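Side-chain contacts in 2-aminomuconate 6-semialdehyde dehydrogenase (Burkholderia cenocepacia, PDB 4U3W), which probably oxidises the aldehyde group of 2-aminomuconate 6-semialdehyde to a carboxylate, passing the hydride to NAD+: residues A[93-98]-A[127-132]; A[101-106]-A[115-120]; A[178-183]-A[206-211]. All coordinates share one frame; numbering follows the deposited sequence.

Interaction 1: A[93-98]-A[127-132]; sequences DGIEAR and ANFRTF
Arg130 reaches from helix 114-138 to the C-terminal part of helix 81-96 and meets Asp93 with the outer edge of its guanidinium. Two hydrogen bonds of a salt bridge join its terminal nitrogens to a single oxygen: Asp93 OD1 lies 2.9 Å from Arg130 NH2 and 3.0 Å from Arg130 NH1. The oxygen sits almost in the guanidinium plane, but the carboxylate is rotated 49° against that plane. NH2 comes in nearly along the C-O axis of OD1, whereas NH1 approaches from above the carboxylate. Arginine is long enough to span helices whose CA atoms are 9.4 Å apart at Asp93 and Arg130, its chi2 bend (-142°) directing the guanidinium. Glu96, one turn after Asp93, brings OE1 to the same NH2 in a second salt bridge; Glu96 was modelled in two conformers and the pair is unusually short, so its exact length is doubtful. In this conformer a water bridges Glu96 OE2 and Arg130 NE. On the inner side Ile95 CD1 rests obliquely against the ring of Phe129, 3.9 Å from Phe129 CE2, two apolar groups suited to this buried flank. His89 also accepts a bond from Arg130 NH1. The double grip on Asp93, together with His89 and the water at NE, fixes the guanidinium's rotation; its charge would probably favour the charged form of both carboxylates and offset their mutual repulsion.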
# COMPACT_ATOMS: atom_id res chain seq x y z
N ASP A 93 -26.23 8.57 12.63
CA ASP A 93 -27.64 8.22 12.87
C ASP A 93 -28.42 9.36 13.52
O ASP A 93 -29.60 9.59 13.21
CB ASP A 93 -27.73 6.96 13.77
CG ASP A 93 -27.28 5.69 13.07
OD1 ASP A 93 -27.10 5.71 11.83
OD2 ASP A 93 -27.05 4.67 13.75
N GLY A 94 -27.78 10.06 14.46
CA GLY A 94 -28.44 11.16 15.18
C GLY A 94 -28.77 12.35 14.29
O GLY A 94 -29.79 13.04 14.51
N ILE A 95 -27.93 12.61 13.30
CA ILE A 95 -28.19 13.68 12.33
C ILE A 95 -29.37 13.25 11.43
O ILE A 95 -30.33 14.00 11.22
CB ILE A 95 -26.95 13.96 11.46
CG1 ILE A 95 -25.75 14.43 12.31
CG2 ILE A 95 -27.25 15.07 10.46
CD1 ILE A 95 -24.40 14.42 11.49
N GLU A 96 -29.28 12.02 10.91
CA GLU A 96 -30.34 11.41 10.10
C GLU A 96 -31.70 11.51 10.80
O GLU A 96 -32.70 11.82 10.18
CB GLU A 96 -29.99 9.93 9.82
CG GLU A 96 -30.03 9.47 8.35
CD GLU A 96 -29.14 8.24 8.11
OE1 GLU A 96 -29.00 7.41 9.04
OE2 GLU A 96 -28.56 8.10 7.01
N ALA A 97 -31.72 11.21 12.10
CA ALA A 97 -32.95 11.28 12.91
C ALA A 97 -33.52 12.70 13.01
O ALA A 97 -34.69 12.92 13.34
CB ALA A 97 -32.67 10.71 14.33
N ARG A 98 -32.69 13.70 12.74
CA ARG A 98 -33.15 15.07 12.73
C ARG A 98 -32.92 15.73 11.37
O ARG A 98 -32.63 16.92 11.30
CB ARG A 98 -32.45 15.87 13.85
CG ARG A 98 -32.75 15.31 15.27
CD ARG A 98 -32.05 16.10 16.36
NE ARG A 98 -32.60 17.45 16.50
CZ ARG A 98 -32.09 18.32 17.37
NH1 ARG A 98 -31.06 17.92 18.08
NH2 ARG A 98 -32.55 19.54 17.49
N ALA A 127 -22.65 11.52 5.30
CA ALA A 127 -21.73 10.57 4.66
C ALA A 127 -20.26 10.70 5.12
O ALA A 127 -19.49 9.70 5.12
CB ALA A 127 -21.83 10.71 3.10
N ASN A 128 -19.84 11.93 5.48
CA ASN A 128 -18.49 12.16 6.01
C ASN A 128 -18.25 11.32 7.25
O ASN A 128 -17.19 10.70 7.37
CB ASN A 128 -18.26 13.63 6.37
CG ASN A 128 -17.97 14.49 5.15
OD1 ASN A 128 -17.46 14.00 4.14
ND2 ASN A 128 -18.34 15.79 5.21
N PHE A 129 -19.25 11.28 8.15
CA PHE A 129 -19.08 10.48 9.38
C PHE A 129 -18.99 8.97 9.03
O PHE A 129 -18.10 8.28 9.56
CB PHE A 129 -20.21 10.75 10.37
CG PHE A 129 -20.01 12.05 11.14
CD1 PHE A 129 -19.12 12.11 12.20
CD2 PHE A 129 -20.67 13.20 10.75
CE1 PHE A 129 -18.91 13.33 12.87
CE2 PHE A 129 -20.47 14.41 11.47
CZ PHE A 129 -19.58 14.45 12.50
N ARG A 130 -19.85 8.48 8.12
CA ARG A 130 -19.86 7.03 7.81
C ARG A 130 -18.59 6.62 7.08
O ARG A 130 -18.04 5.53 7.30
CB ARG A 130 -21.10 6.64 6.97
CG ARG A 130 -22.38 7.07 7.67
CD ARG A 130 -23.47 6.04 7.48
NE ARG A 130 -24.78 6.55 7.83
CZ ARG A 130 -25.36 6.35 9.01
NH1 ARG A 130 -24.71 5.66 9.98
NH2 ARG A 130 -26.58 6.82 9.23
N THR A 131 -18.12 7.51 6.21
CA THR A 131 -16.92 7.22 5.46
C THR A 131 -15.69 7.07 6.32
O THR A 131 -14.92 6.11 6.18
CB THR A 131 -16.66 8.32 4.43
OG1 THR A 131 -17.62 8.16 3.39
CG2 THR A 131 -15.26 8.18 3.81
N PHE A 132 -15.45 8.03 7.20
CA PHE A 132 -14.28 7.91 8.03
C PHE A 132 -14.44 6.85 9.09
O PHE A 132 -13.44 6.31 9.55
CB PHE A 132 -13.91 9.28 8.66
CG PHE A 132 -13.30 10.23 7.65
CD1 PHE A 132 -12.03 10.00 7.15
CD2 PHE A 132 -14.05 11.25 7.10
CE1 PHE A 132 -11.49 10.84 6.16
CE2 PHE A 132 -13.52 12.09 6.12
CZ PHE A 132 -12.24 11.88 5.67
O HOH W 1 -26.33 7.40 5.97

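Interaction 2: A[101-106]-A[115-120]; sequences EFVAAE and AQARTL
Val103 and Arg118 meet at the junction of two consecutive helices, 99-110 and 114-138, joined by a short turn in the aldehyde dehydrogenase fold. The backbones come close, with 6.0 Å between the CA atoms of this pair, and beta-branched valine and the small Ala117 suit so close an approach. Val103 turns both branches to the same neighbour: Val103 CG1 and Val103 CG2 are each 3.9 Å from Arg118 CG, so the fork of the valine straddles that methylene. With CG1 placed anti to the backbone N (chi1 172°), that branch also faces Ala117, and Val103 CG1 lies 4.3 Å from Ala117 CB. Arginine serves here through its aliphatic stem, while its charged end, modelled in two conformers, pairs through NH1 with Asp100, near the start of helix 99-110. No hydrogen bond joins the segments; the contact is apolar and buries 162 Å² in all. Around the pair, Ile122 on helix 114-138 also packs on Val103, and Val107 touches Ala117. Phe102 and Ala105, on the same helix as Val103, lean on helix 203-214, and Glu106 OE2 accepts a hydrogen bond from Leu176 N at the start of helix 175-188.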
# COMPACT_ATOMS: atom_id res chain seq x y z
N GLU A 101 -34.71 19.07 10.39
CA GLU A 101 -34.22 20.19 11.18
C GLU A 101 -32.88 20.70 10.67
O GLU A 101 -32.63 21.89 10.70
CB GLU A 101 -34.03 19.80 12.66
CG GLU A 101 -35.28 19.71 13.48
CD GLU A 101 -34.95 19.38 14.92
OE1 GLU A 101 -34.49 20.29 15.64
OE2 GLU A 101 -35.09 18.21 15.31
N PHE A 102 -31.97 19.79 10.32
CA PHE A 102 -30.66 20.20 9.85
C PHE A 102 -30.81 20.96 8.56
O PHE A 102 -30.19 22.01 8.36
CB PHE A 102 -29.74 18.98 9.65
CG PHE A 102 -28.97 18.61 10.90
CD1 PHE A 102 -29.53 17.77 11.87
CD2 PHE A 102 -27.71 19.15 11.12
CE1 PHE A 102 -28.82 17.50 13.04
CE2 PHE A 102 -26.99 18.87 12.32
CZ PHE A 102 -27.53 18.05 13.25
N VAL A 103 -31.67 20.44 7.68
CA VAL A 103 -31.98 21.11 6.43
C VAL A 103 -32.48 22.51 6.67
O VAL A 103 -32.01 23.46 6.06
CB VAL A 103 -33.01 20.28 5.61
CG1 VAL A 103 -33.49 21.07 4.37
CG2 VAL A 103 -32.34 18.95 5.18
N ALA A 104 -33.44 22.67 7.57
CA ALA A 104 -34.05 23.99 7.78
C ALA A 104 -33.05 25.02 8.38
O ALA A 104 -33.09 26.20 8.03
CB ALA A 104 -35.28 23.86 8.69
N ALA A 105 -32.17 24.56 9.26
CA ALA A 105 -31.13 25.40 9.86
C ALA A 105 -30.16 25.87 8.76
O ALA A 105 -29.83 27.04 8.66
CB ALA A 105 -30.38 24.63 10.96
N GLU A 106 -29.74 24.94 7.90
CA GLU A 106 -28.80 25.25 6.86
C GLU A 106 -29.41 26.24 5.87
O GLU A 106 -28.78 27.24 5.51
CB GLU A 106 -28.36 23.97 6.12
CG GLU A 106 -27.09 24.13 5.29
CD GLU A 106 -25.82 24.09 6.17
OE1 GLU A 106 -25.88 24.49 7.35
OE2 GLU A 106 -24.76 23.67 5.69
N ALA A 115 -34.01 21.91 -2.07
CA ALA A 115 -33.69 20.63 -2.68
C ALA A 115 -32.18 20.37 -2.69
O ALA A 115 -31.73 19.23 -2.60
CB ALA A 115 -34.28 20.55 -4.12
N GLN A 116 -31.40 21.45 -2.79
CA GLN A 116 -29.95 21.31 -2.86
C GLN A 116 -29.36 21.10 -1.45
O GLN A 116 -28.37 20.39 -1.27
CB GLN A 116 -29.35 22.55 -3.56
CG GLN A 116 -29.82 22.70 -5.03
CD GLN A 116 -29.71 24.14 -5.58
OE1 GLN A 116 -29.04 25.00 -4.99
NE2 GLN A 116 -30.37 24.41 -6.72
N ALA A 117 -29.98 21.73 -0.46
CA ALA A 117 -29.53 21.61 0.94
C ALA A 117 -29.71 20.17 1.39
O ALA A 117 -28.89 19.62 2.15
CB ALA A 117 -30.32 22.57 1.85
N ARG A 118 -30.78 19.56 0.89
CA ARG A 118 -31.10 18.18 1.24
C ARG A 118 -30.07 17.23 0.65
O ARG A 118 -29.50 16.39 1.37
CB ARG A 118 -32.51 17.80 0.75
CG ARG A 118 -33.67 18.42 1.55
CD ARG A 118 -35.05 17.83 1.09
NE ARG A 118 -35.16 16.40 1.36
CZ ARG A 118 -35.55 15.87 2.53
NH1 ARG A 118 -35.87 16.65 3.55
NH2 ARG A 118 -35.60 14.55 2.68
N THR A 119 -29.80 17.35 -0.65
CA THR A 119 -28.93 16.36 -1.28
C THR A 119 -27.43 16.63 -1.28
O THR A 119 -26.65 15.68 -1.18
CB THR A 119 -29.35 16.16 -2.73
OG1 THR A 119 -29.31 17.43 -3.38
CG2 THR A 119 -30.75 15.65 -2.77
N LEU A 120 -27.00 17.89 -1.32
CA LEU A 120 -25.58 18.20 -1.32
C LEU A 120 -25.11 18.50 0.11
O LEU A 120 -24.09 18.00 0.53
CB LEU A 120 -25.27 19.38 -2.24

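Interaction 3: A[178-183]-A[206-211]; sequences LFTWKV and TLLAEV
Two helical segments, 178-183 and 206-211, face each other with 9.1 Å between the CA atoms of Thr180 and Leu208, a spacing that side chains from both helices must fill. Leu208 does most of this, contributing 69 of the 118 Å² buried between the segments. Its CG stands anti to the backbone N (chi1 -179°), which sends the isobutyl group straight across the gap, and one methyl makes the contacts. Leu208 CD2 comes to the edge of the Phe179 ring, in its plane, 3.5 Å from Phe179 CE2 and 3.6 Å from Phe179 CD2. The methyl thus abuts the rim and does not lie over a face. One face is taken by a residue of its own helix: Val183 CG2 sits 3.8 Å above the plane of the Phe179 ring, displaced toward the rim. The flat phenylalanine is held between these differently directed contacts.

Thr180 touches the same methyl roughly at right angles to the phenylalanine, Thr180 CG2 being 4.1 Å from Leu208 CD2. The hydroxyl is turned elsewhere: at chi1 60° OG1 lies between the backbone N and the carbonyl carbon, where it hydrogen-bonds to Asn128 ND2, with the carbonyls of Leu176 and Leu177 close enough to share its one proton. Threonine thus offers an apolar branch to the interface while its polar atom stays satisfied in a buried place.

Strand 192-196 runs between the two helices in sequence and lies parallel to its sheet neighbours 153-169 and 222-224. The helices therefore belong to successive beta-alpha-beta crossovers, consistent with the Rossmann-like, nucleotide-binding domain of aldehyde dehydrogenases. Phe222 and Leu224 of strand 222-224 pack on Phe179, and helix 99-110 lies against Leu207 and Val211.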
# COMPACT_ATOMS: atom_id res chain seq x y z
N LEU A 178 -18.53 21.20 5.18
CA LEU A 178 -17.11 21.44 5.41
C LEU A 178 -16.73 21.34 6.91
O LEU A 178 -15.58 21.02 7.23
CB LEU A 178 -16.73 22.81 4.83
CG LEU A 178 -16.91 22.75 3.30
CD1 LEU A 178 -16.61 24.10 2.67
CD2 LEU A 178 -16.01 21.66 2.70
N PHE A 179 -17.67 21.58 7.80
CA PHE A 179 -17.46 21.40 9.26
C PHE A 179 -17.25 19.88 9.52
O PHE A 179 -16.26 19.48 10.10
CB PHE A 179 -18.67 21.98 10.02
CG PHE A 179 -18.51 22.12 11.51
CD1 PHE A 179 -17.78 23.15 12.06
CD2 PHE A 179 -19.19 21.28 12.35
CE1 PHE A 179 -17.70 23.32 13.49
CE2 PHE A 179 -19.10 21.41 13.76
CZ PHE A 179 -18.37 22.42 14.33
N THR A 180 -18.13 19.03 9.00
CA THR A 180 -18.01 17.60 9.26
C THR A 180 -16.84 16.94 8.51
O THR A 180 -16.31 15.92 8.96
CB THR A 180 -19.28 16.85 8.88
OG1 THR A 180 -19.55 17.05 7.48
CG2 THR A 180 -20.46 17.35 9.73
N TRP A 181 -16.47 17.52 7.36
CA TRP A 181 -15.33 17.08 6.61
C TRP A 181 -14.06 17.09 7.51
O TRP A 181 -13.17 16.25 7.34
CB TRP A 181 -15.16 18.01 5.40
CG TRP A 181 -13.92 17.84 4.61
CD1 TRP A 181 -12.95 18.80 4.38
CD2 TRP A 181 -13.48 16.66 3.90
NE1 TRP A 181 -11.95 18.29 3.58
CE2 TRP A 181 -12.24 16.98 3.29
CE3 TRP A 181 -14.01 15.38 3.75
CZ2 TRP A 181 -11.53 16.05 2.50
CZ3 TRP A 181 -13.29 14.44 2.97
CH2 TRP A 181 -12.06 14.79 2.36
N LYS A 182 -14.01 18.02 8.48
CA LYS A 182 -12.90 18.07 9.45
C LYS A 182 -13.21 17.37 10.78
O LYS A 182 -12.36 16.63 11.34
CB LYS A 182 -12.51 19.55 9.77
CG LYS A 182 -12.26 20.41 8.55
CD LYS A 182 -11.24 19.74 7.63
CE LYS A 182 -10.85 20.64 6.43
NZ LYS A 182 -10.44 22.00 7.01
N VAL A 183 -14.42 17.58 11.30
CA VAL A 183 -14.75 16.97 12.59
C VAL A 183 -14.68 15.42 12.52
O VAL A 183 -14.14 14.76 13.42
CB VAL A 183 -16.17 17.41 13.06
CG1 VAL A 183 -16.61 16.72 14.39
CG2 VAL A 183 -16.23 18.93 13.24
N THR A 206 -24.48 24.14 15.65
CA THR A 206 -25.08 24.05 16.97
C THR A 206 -25.97 22.79 17.06
O THR A 206 -25.95 22.10 18.10
CB THR A 206 -25.90 25.32 17.33
OG1 THR A 206 -25.09 26.50 17.14
CG2 THR A 206 -26.34 25.28 18.85
N LEU A 207 -26.71 22.47 15.99
CA LEU A 207 -27.51 21.24 15.99
C LEU A 207 -26.61 20.05 16.09
O LEU A 207 -26.94 19.03 16.75
CB LEU A 207 -28.38 21.16 14.70
CG LEU A 207 -29.52 22.18 14.65
CD1 LEU A 207 -30.35 21.95 13.40
CD2 LEU A 207 -30.37 21.97 15.88
N LEU A 208 -25.45 20.15 15.43
CA LEU A 208 -24.48 19.02 15.53
C LEU A 208 -24.03 18.81 17.01
O LEU A 208 -23.93 17.67 17.51
CB LEU A 208 -23.28 19.24 14.61
CG LEU A 208 -22.22 18.11 14.61
CD1 LEU A 208 -22.87 16.80 14.12
CD2 LEU A 208 -21.01 18.42 13.70
N ALA A 209 -23.76 19.91 17.71
CA ALA A 209 -23.46 19.81 19.14
C ALA A 209 -24.59 19.11 19.92
O ALA A 209 -24.30 18.32 20.79
CB ALA A 209 -23.20 21.26 19.75
N GLU A 210 -25.86 19.44 19.62
CA GLU A 210 -26.99 18.76 20.28
C GLU A 210 -26.98 17.26 20.03
O GLU A 210 -27.28 16.44 20.93
CB GLU A 210 -28.34 19.34 19.79
CG GLU A 210 -28.50 20.80 20.16
CD GLU A 210 -29.83 21.39 19.75
OE1 GLU A 210 -30.77 20.62 19.43
OE2 GLU A 210 -29.96 22.64 19.77
N VAL A 211 -26.62 16.89 18.81
CA VAL A 211 -26.52 15.45 18.48
C VAL A 211 -25.38 14.80 19.29
O VAL A 211 -25.58 13.71 19.87
CB VAL A 211 -26.34 15.21 16.94
CG1 VAL A 211 -25.98 13.72 16.69
CG2 VAL A 211 -27.64 15.57 16.23

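Overall arrangement
Interactions 1 and 2 share helix 114-138, interaction 2 nested within the loop closed by interaction 1, their centres 14 Å apart; Ile95 CG2 and Phe102 CD1 touch at 3.8 Å. Interaction 3 follows later, its centre 10 Å from that of interaction 1. These two join through a salt bridge, Arg98 NH2 to Glu210 OE1 at 2.9 Å, and packing of Phe129 CE2 on Thr180 CG2 at 3.4 Å. Phe102 CZ meets Leu207 CB at 3.5 Å, linking interactions 2 and 3. All three thus belong to one continuous packing of five helices. None includes a magnesium-site residue; an ethanediol, probably from crystallisation, lies at its nearest about 4 Å from the Glu96 side chain.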